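PDB 3F6V: possible transcriptional regulator, ArsR family protein from Rhodococcus sp. RHA1, which probably binds DNA as a dimeric transcription factor of the ArsR family, possibly a repressor linked to arsenical resistance. Local coordinates for residues 60-63 with 64-68. Numbering follows the deposited sequence.
Sequences RRRL and VQLLT
Arg-62 reaches forward along the helix to meet both Gln-65 and Leu-66, one turn on. Its NH1 donates to Gln-65 OE1 at 3.1 Å, a moderately bent bond (150° at the hydrogen) that arrives above the amide's carbonyl plane. Guanidinium and amide stand almost perpendicular. With CG anti to the backbone N (chi1 -177°), a bend at chi2 turns the chain toward the residues that follow. The other end of the Gln-65 amide is held across the dimer interface, where NE2 donates to the carbonyl of Phe-129 of the second subunit.

The apolar part falls to Leu-66, whose CD2 lies over one guanidinium face, toward its rim, 3.5 Å from Arg-62 NH2.

The backbone here is that of helix 58-66, part of the winged helix-turn-helix domain of ArsR-type regulators. Four successive bonds, each from the N-H of residue i+4 to the carbonyl of residue i, tie the segments together, from Val-64 N to Arg-60 O (3.0 Å) through Leu-67 N to Leu-63 O (3.0 Å). Beyond them, Gln-65 O accepts from both N and OG1 of Thr-68, the hydroxyl at 2.6 Å in the carbonyl plane.

Leu-63 packs inward on Leu-77 and on Ile-88 of helix 85-97, while Val-64 and Leu-67 meet Leu-114 of strand 109-114. Arg-61 binds the Ala-56 carbonyl and forms a salt bridge to Asp-50 of the second subunit.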
ATOM      1  N   ARG A  60      -9.308  -4.540  -1.156  1.00 14.23           N
ATOM      2  CA  ARG A  60      -9.306  -4.111   0.221  1.00 13.30           C
ATOM      3  C   ARG A  60      -9.412  -2.583   0.373  1.00 13.74           C
ATOM      4  O   ARG A  60     -10.073  -2.114   1.296  1.00 13.46           O
ATOM      5  CB  ARG A  60      -8.106  -4.699   0.963  1.00 13.61           C
ATOM      6  CG  ARG A  60      -8.220  -6.185   1.024  1.00 14.36           C
ATOM      7  CD  ARG A  60      -7.242  -6.845   1.982  1.00 17.41           C
ATOM      8  NE  ARG A  60      -5.900  -7.098   1.476  1.00 20.76           N
ATOM      9  CZ  ARG A  60      -5.471  -8.264   0.992  1.00 19.78           C
ATOM     10  NH1 ARG A  60      -6.295  -9.284   0.802  1.00 24.06           N
ATOM     11  NH2 ARG A  60      -4.209  -8.378   0.630  1.00 24.98           N
ATOM     12  N   ARG A  61      -8.755  -1.791  -0.490  1.00 12.73           N
ATOM     13  CA  ARG A  61      -8.910  -0.326  -0.410  1.00 12.73           C
ATOM     14  C   ARG A  61     -10.356   0.063  -0.543  1.00 12.82           C
ATOM     15  O   ARG A  61     -10.845   0.927   0.219  1.00 12.60           O
ATOM     16  CB  ARG A  61      -8.126   0.425  -1.490  1.00 13.86           C
ATOM     17  CG  ARG A  61      -6.628   0.238  -1.316  1.00 13.49           C
ATOM     18  CD  ARG A  61      -5.820   1.264  -2.072  1.00 15.38           C
ATOM     19  NE  ARG A  61      -6.114   1.470  -3.459  1.00 15.05           N
ATOM     20  CZ  ARG A  61      -5.327   1.096  -4.489  1.00 14.64           C
ATOM     21  NH1 ARG A  61      -4.267   0.314  -4.322  1.00 16.50           N
ATOM     22  NH2 ARG A  61      -5.616   1.498  -5.697  1.00 16.96           N
ATOM     23  N   ARG A  62     -11.020  -0.552  -1.523  1.00 13.23           N
ATOM     24  CA  ARG A  62     -12.425  -0.181  -1.766  1.00 14.06           C
ATOM     25  C   ARG A  62     -13.303  -0.650  -0.600  1.00 13.82           C
ATOM     26  O   ARG A  62     -14.213   0.066  -0.203  1.00 14.54           O
ATOM     27  CB  ARG A  62     -12.921  -0.792  -3.077  1.00 14.77           C
ATOM     28  CG  ARG A  62     -14.335  -0.394  -3.446  1.00 18.28           C
ATOM     29  CD  ARG A  62     -14.472   1.098  -3.679  1.00 23.36           C
ATOM     30  NE  ARG A  62     -15.855   1.485  -3.960  1.00 26.50           N
ATOM     31  CZ  ARG A  62     -16.427   2.585  -3.475  1.00 29.51           C
ATOM     32  NH1 ARG A  62     -15.742   3.423  -2.677  1.00 30.94           N
ATOM     33  NH2 ARG A  62     -17.688   2.848  -3.790  1.00 32.69           N
ATOM     34  N   LEU A  63     -13.007  -1.821  -0.031  1.00 13.21           N
ATOM     35  CA  LEU A  63     -13.813  -2.291   1.108  1.00 12.88           C
ATOM     36  C   LEU A  63     -13.662  -1.312   2.282  1.00 13.03           C
ATOM     37  O   LEU A  63     -14.641  -0.978   2.958  1.00 13.00           O
ATOM     38  CB  LEU A  63     -13.381  -3.674   1.559  1.00 13.38           C
ATOM     39  CG  LEU A  63     -13.836  -4.830   0.676  1.00 13.02           C
ATOM     40  CD1 LEU A  63     -13.072  -6.107   0.964  1.00 15.74           C
ATOM     41  CD2 LEU A  63     -15.349  -5.074   0.873  1.00 14.88           C
ATOM     42  N   VAL A  64     -12.439  -0.829   2.524  1.00 12.66           N
ATOM     43  CA  VAL A  64     -12.226   0.148   3.580  1.00 12.58           C
ATOM     44  C   VAL A  64     -13.038   1.431   3.301  1.00 13.28           C
ATOM     45  O   VAL A  64     -13.675   1.968   4.224  1.00 14.27           O
ATOM     46  CB  VAL A  64     -10.679   0.411   3.754  1.00 12.68           C
ATOM     47  CG1 VAL A  64     -10.424   1.691   4.514  1.00 13.03           C
ATOM     48  CG2 VAL A  64     -10.040  -0.803   4.458  1.00 15.25           C
ATOM     49  N   GLN A  65     -13.008   1.927   2.050  1.00 12.74           N
ATOM     50  CA  GLN A  65     -13.839   3.101   1.700  1.00 13.47           C
ATOM     51  C   GLN A  65     -15.315   2.852   1.926  1.00 14.68           C
ATOM     52  O   GLN A  65     -15.988   3.701   2.528  1.00 15.86           O
ATOM     53  CB  GLN A  65     -13.635   3.464   0.263  1.00 14.08           C
ATOM     54  CG  GLN A  65     -12.238   4.035   0.011  1.00 14.80           C
ATOM     55  CD  GLN A  65     -12.110   4.467  -1.402  1.00 15.21           C
ATOM     56  OE1 GLN A  65     -12.701   3.829  -2.305  1.00 20.18           O
ATOM     57  NE2 GLN A  65     -11.356   5.552  -1.639  1.00 15.68           N
ATOM     58  N   LEU A  66     -15.801   1.699   1.490  1.00 14.44           N
ATOM     59  CA  LEU A  66     -17.212   1.393   1.670  1.00 14.68           C
ATOM     60  C   LEU A  66     -17.613   1.408   3.138  1.00 13.66           C
ATOM     61  O   LEU A  66     -18.707   1.889   3.504  1.00 16.14           O
ATOM     62  CB  LEU A  66     -17.564   0.075   1.005  1.00 15.20           C
ATOM     63  CG  LEU A  66     -17.550   0.074  -0.505  1.00 16.35           C
ATOM     64  CD1 LEU A  66     -17.548  -1.356  -1.035  1.00 19.01           C
ATOM     65  CD2 LEU A  66     -18.724   0.884  -1.112  1.00 18.75           C
ATOM     66  N   LEU A  67     -16.776   0.888   4.006  1.00 12.83           N
ATOM     67  CA  LEU A  67     -17.081   0.819   5.416  1.00 12.14           C
ATOM     68  C   LEU A  67     -17.098   2.181   6.109  1.00 12.40           C
ATOM     69  O   LEU A  67     -17.523   2.273   7.281  1.00 12.99           O
ATOM     70  CB  LEU A  67     -16.106  -0.163   6.104  1.00 12.73           C
ATOM     71  CG  LEU A  67     -16.400  -1.614   5.772  1.00 12.80           C
ATOM     72  CD1 LEU A  67     -15.212  -2.455   6.316  1.00 13.77           C
ATOM     73  CD2 LEU A  67     -17.728  -2.075   6.416  1.00 15.77           C
ATOM     74  N   THR A  68     -16.655   3.234   5.430  1.00 13.18           N
ATOM     75  CA  THR A  68     -16.712   4.568   6.070  1.00 13.88           C
ATOM     76  C   THR A  68     -18.135   5.064   6.289  1.00 13.78           C
ATOM     77  O   THR A  68     -18.334   5.946   7.102  1.00 13.83           O
ATOM     78  CB  THR A  68     -15.920   5.653   5.311  1.00 13.03           C
ATOM     79  OG1 THR A  68     -16.438   5.808   3.997  1.00 14.89           O
ATOM     80  CG2 THR A  68     -14.392   5.305   5.264  1.00 14.57           C
TER